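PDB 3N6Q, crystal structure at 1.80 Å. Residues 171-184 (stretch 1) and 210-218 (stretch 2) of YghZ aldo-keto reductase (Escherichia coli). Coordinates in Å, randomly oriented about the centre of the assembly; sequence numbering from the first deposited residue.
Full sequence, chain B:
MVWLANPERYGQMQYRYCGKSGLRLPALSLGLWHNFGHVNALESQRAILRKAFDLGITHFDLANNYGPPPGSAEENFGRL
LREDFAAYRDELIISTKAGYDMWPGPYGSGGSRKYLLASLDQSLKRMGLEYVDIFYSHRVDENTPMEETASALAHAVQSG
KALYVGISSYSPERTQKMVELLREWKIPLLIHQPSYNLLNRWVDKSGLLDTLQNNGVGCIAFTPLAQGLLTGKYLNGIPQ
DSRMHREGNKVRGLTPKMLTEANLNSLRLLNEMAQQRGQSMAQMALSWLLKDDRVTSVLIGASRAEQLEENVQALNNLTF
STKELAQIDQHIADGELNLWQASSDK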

# COMPACT_ATOMS: atom_id res chain seq x y z
N SER B 171 1.00 12.65 28.26
CA SER B 171 0.34 13.89 28.77
C SER B 171 -0.75 14.45 27.84
O SER B 171 -0.80 14.15 26.63
CB SER B 171 1.42 14.95 29.01
OG SER B 171 1.94 15.37 27.74
N PRO B 172 -1.60 15.36 28.38
CA PRO B 172 -2.52 16.07 27.50
C PRO B 172 -1.87 16.71 26.26
O PRO B 172 -2.41 16.59 25.15
CB PRO B 172 -3.18 17.14 28.43
CG PRO B 172 -2.97 16.63 29.83
CD PRO B 172 -1.69 15.77 29.81
N GLU B 173 -0.78 17.45 26.46
CA GLU B 173 -0.16 18.20 25.37
C GLU B 173 0.38 17.19 24.32
O GLU B 173 0.19 17.39 23.12
CB GLU B 173 1.01 19.01 25.94
CG GLU B 173 0.58 20.09 26.99
CD GLU B 173 0.07 19.55 28.38
OE1 GLU B 173 0.48 18.44 28.87
OE2 GLU B 173 -0.74 20.31 29.00
N ARG B 174 1.08 16.15 24.79
CA ARG B 174 1.57 15.10 23.86
C ARG B 174 0.42 14.33 23.14
O ARG B 174 0.49 14.06 21.93
CB ARG B 174 2.52 14.15 24.55
CG ARG B 174 3.87 14.81 24.86
CD ARG B 174 4.81 13.87 25.62
NE ARG B 174 6.14 14.47 25.83
CZ ARG B 174 7.17 14.39 24.96
NH1 ARG B 174 6.99 13.92 23.72
NH2 ARG B 174 8.36 14.90 25.30
N THR B 175 -0.65 14.03 23.89
CA THR B 175 -1.86 13.46 23.29
C THR B 175 -2.41 14.33 22.19
O THR B 175 -2.71 13.89 21.07
CB THR B 175 -2.94 13.20 24.37
OG1 THR B 175 -2.40 12.29 25.34
CG2 THR B 175 -4.21 12.62 23.75
N GLN B 176 -2.52 15.62 22.48
CA GLN B 176 -3.00 16.51 21.45
C GLN B 176 -2.10 16.54 20.20
O GLN B 176 -2.62 16.56 19.06
CB GLN B 176 -3.20 17.93 22.03
CG GLN B 176 -3.58 18.97 20.97
CD GLN B 176 -5.02 18.84 20.60
OE1 GLN B 176 -5.86 18.58 21.47
NE2 GLN B 176 -5.34 19.08 19.33
N LYS B 177 -0.79 16.55 20.41
CA LYS B 177 0.13 16.50 19.28
C LYS B 177 -0.08 15.20 18.47
O LYS B 177 -0.07 15.21 17.24
CB LYS B 177 1.58 16.63 19.79
CG LYS B 177 2.62 16.71 18.64
CD LYS B 177 2.21 17.78 17.62
CE LYS B 177 3.43 18.18 16.79
NZ LYS B 177 3.09 19.19 15.74
N MET B 178 -0.20 14.07 19.17
CA MET B 178 -0.33 12.78 18.41
C MET B 178 -1.61 12.78 17.61
O MET B 178 -1.68 12.25 16.50
CB MET B 178 -0.32 11.56 19.36
CG MET B 178 0.99 11.37 20.14
SD MET B 178 2.32 10.84 18.94
CE MET B 178 1.30 9.61 18.09
N VAL B 179 -2.68 13.38 18.16
CA VAL B 179 -3.92 13.46 17.41
C VAL B 179 -3.72 14.22 16.14
O VAL B 179 -4.21 13.79 15.06
CB VAL B 179 -5.06 14.18 18.24
CG1 VAL B 179 -6.23 14.52 17.32
CG2 VAL B 179 -5.47 13.29 19.39
N GLU B 180 -3.04 15.37 16.24
CA GLU B 180 -2.83 16.21 15.06
C GLU B 180 -1.94 15.47 14.05
O GLU B 180 -2.15 15.56 12.81
CB GLU B 180 -2.17 17.56 15.47
CG GLU B 180 -3.14 18.37 16.39
CD GLU B 180 -2.49 19.57 17.15
OE1 GLU B 180 -1.25 19.72 17.17
OE2 GLU B 180 -3.26 20.29 17.85
N LEU B 181 -0.89 14.82 14.57
CA LEU B 181 0.06 14.10 13.69
C LEU B 181 -0.62 12.95 12.95
O LEU B 181 -0.55 12.86 11.71
CB LEU B 181 1.30 13.62 14.46
CG LEU B 181 2.27 14.74 14.88
CD1 LEU B 181 3.32 14.13 15.79
CD2 LEU B 181 2.90 15.50 13.64
N LEU B 182 -1.42 12.17 13.66
CA LEU B 182 -2.10 11.09 12.99
C LEU B 182 -3.15 11.65 12.03
O LEU B 182 -3.44 11.03 11.01
CB LEU B 182 -2.74 10.16 14.01
CG LEU B 182 -1.76 9.35 14.84
CD1 LEU B 182 -2.50 8.82 16.09
CD2 LEU B 182 -1.19 8.18 13.99
N ARG B 183 -3.77 12.80 12.37
CA ARG B 183 -4.74 13.36 11.41
C ARG B 183 -4.09 13.74 10.07
O ARG B 183 -4.75 13.70 9.01
CB ARG B 183 -5.43 14.61 12.02
CG ARG B 183 -6.31 15.36 11.02
CD ARG B 183 -6.89 16.56 11.79
NE ARG B 183 -7.74 16.04 12.87
CZ ARG B 183 -7.65 16.36 14.16
NH1 ARG B 183 -6.75 17.26 14.60
NH2 ARG B 183 -8.50 15.76 15.01
N GLU B 184 -2.78 14.00 10.05
CA GLU B 184 -2.13 14.27 8.75
C GLU B 184 -2.16 13.05 7.84
O GLU B 184 -1.99 13.19 6.61
CB GLU B 184 -0.70 14.79 8.92
CG GLU B 184 -0.63 16.11 9.73
CD GLU B 184 0.80 16.51 10.10
OE1 GLU B 184 1.76 15.81 9.68
OE2 GLU B 184 0.98 17.51 10.85
N ASP B 210 -10.22 16.37 29.41
CA ASP B 210 -10.69 17.46 28.50
C ASP B 210 -10.13 17.13 27.09
O ASP B 210 -10.84 17.23 26.10
CB ASP B 210 -10.10 18.87 28.90
CG ASP B 210 -10.55 19.38 30.29
OD1 ASP B 210 -11.74 19.19 30.56
OD2 ASP B 210 -9.72 19.99 31.10
N THR B 211 -8.82 16.86 27.00
CA THR B 211 -8.16 16.57 25.70
C THR B 211 -8.87 15.39 24.99
O THR B 211 -9.20 15.46 23.79
CB THR B 211 -6.66 16.29 25.92
OG1 THR B 211 -6.07 17.43 26.57
CG2 THR B 211 -5.93 16.11 24.56
N LEU B 212 -9.18 14.33 25.73
CA LEU B 212 -9.78 13.12 25.12
C LEU B 212 -11.18 13.44 24.59
O LEU B 212 -11.53 13.17 23.43
CB LEU B 212 -9.82 11.93 26.12
CG LEU B 212 -8.44 11.49 26.66
CD1 LEU B 212 -8.63 10.20 27.47
CD2 LEU B 212 -7.42 11.25 25.45
N GLN B 213 -11.97 14.12 25.42
CA GLN B 213 -13.30 14.53 24.95
C GLN B 213 -13.28 15.45 23.73
O GLN B 213 -14.06 15.24 22.79
CB GLN B 213 -14.11 15.22 26.06
CG GLN B 213 -15.61 15.43 25.69
CD GLN B 213 -16.43 15.91 26.88
OE1 GLN B 213 -17.45 15.29 27.23
NE2 GLN B 213 -15.92 16.92 27.59
N ASN B 214 -12.45 16.48 23.75
CA ASN B 214 -12.36 17.46 22.66
C ASN B 214 -11.98 16.80 21.34
O ASN B 214 -12.29 17.31 20.26
CB ASN B 214 -11.36 18.57 23.01
CG ASN B 214 -11.89 19.51 24.13
OD1 ASN B 214 -13.06 19.44 24.50
ND2 ASN B 214 -10.99 20.26 24.74
N ASN B 215 -11.33 15.63 21.40
CA ASN B 215 -10.80 15.04 20.18
C ASN B 215 -11.45 13.70 19.87
O ASN B 215 -10.97 12.95 19.01
CB ASN B 215 -9.29 14.82 20.33
CG ASN B 215 -8.52 16.08 20.23
OD1 ASN B 215 -8.41 16.66 19.14
ND2 ASN B 215 -7.91 16.48 21.30
N GLY B 216 -12.43 13.33 20.68
CA GLY B 216 -13.18 12.12 20.42
C GLY B 216 -12.36 10.85 20.65
O GLY B 216 -12.63 9.82 19.99
N VAL B 217 -11.41 10.89 21.57
CA VAL B 217 -10.56 9.70 21.85
C VAL B 217 -11.13 8.95 23.05
O VAL B 217 -11.50 9.57 24.09
CB VAL B 217 -9.13 10.20 22.17
CG1 VAL B 217 -8.16 9.04 22.54
CG2 VAL B 217 -8.60 11.08 20.96
N GLY B 218 -11.17 7.62 22.98
CA GLY B 218 -11.64 6.88 24.16
C GLY B 218 -10.59 6.79 25.27
O GLY B 218 -9.46 7.23 25.15
O HOH W 1 -5.66 19.48 24.16
O HOH W 2 -7.93 19.21 18.62

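The first stretch is almost entirely helical, running from P172 to about R183, whereas the second carries the last turn or so of a helix that begins earlier in the chain, D210 to N214, and the chain that leaves it. The two helices run in nearly the same direction, their axes 20° apart and 9.8 Å from each other at closest approach. The backbones lie nearest at the start of the first helix, where P172 CA is 5.9 Å from T211 CA; further along, V179 CA and N215 CA are 7.6 Å apart.

The start of the first helix and the end of the second each have a recognisable closure. S171 caps the first helix: its OG accepts from R174 N at 3.2 Å, satisfying an amide of the first turn, which has no preceding helical turn to supply a carbonyl. P172 follows in the first turn, a place that suits proline because no backbone N-H is needed there. The second helix ends in a Schellman motif, with V217 N bonded to L212 O at 2.9 Å and G216 N to Q213 O at 3.3 Å. G216 has a phi of 70°, a conformation that favours glycine, and the turn lets the chain continue to V217, whose CA-to-CB bond points toward the first helix.

At the near end, P172 CB packs against T211 OG1 at 3.4 Å. T211 presents its methyl as well: its CG2 lies 4.0 Å from T175 CG2, which also approaches L212 CD2 at 3.9 Å. A buried threonine suits the T175 position because its hydroxyl is satisfied within its own helix, T175 OG1 donating to S171 O at 2.8 Å, while its methyl is available for packing between the helices.

The polar part of the contact is built from two amides. N215 ND2 donates to Q176 OE1 at 2.9 Å with an N-H...acceptor angle of 165°, the one direct hydrogen bond between the stretches. The same nitrogen donates to T211 O at 3.0 Å, so the N215 side chain ties its own helix end to the neighbouring helix. The CB of Q176 points sideways, but glutamine is long enough to bring its end nearer; its NE2 donates to E180 OE2 at 2.8 Å, one turn on, which helps to fix the amide's orientation.

Two waters extend this network. Water 1 donates to Q176 OE1 at 2.8 Å and lies 3.2 Å from T211 OG1, joining the two side chains by hydrogen bonds. Water 2 accepts from Q176 NE2 at 2.7 Å and donates to N215 OD1 at 2.6 Å. Each amide thus uses both its donor and its acceptor, a versatility that suits asparagine and glutamine to a partly exposed site.

Deeper in, V179 turns toward the second stretch. Its CG2 meets V217 CG2 at 4.1 Å, an apolar pairing of two compact, buried side chains, while V179 CG1 lies 3.6 Å from N215 OD1. Beyond it, the exposed R183 reaches this same oxygen edge-on, with NH2 4.2 Å from N215 OD1, too far for a hydrogen bond.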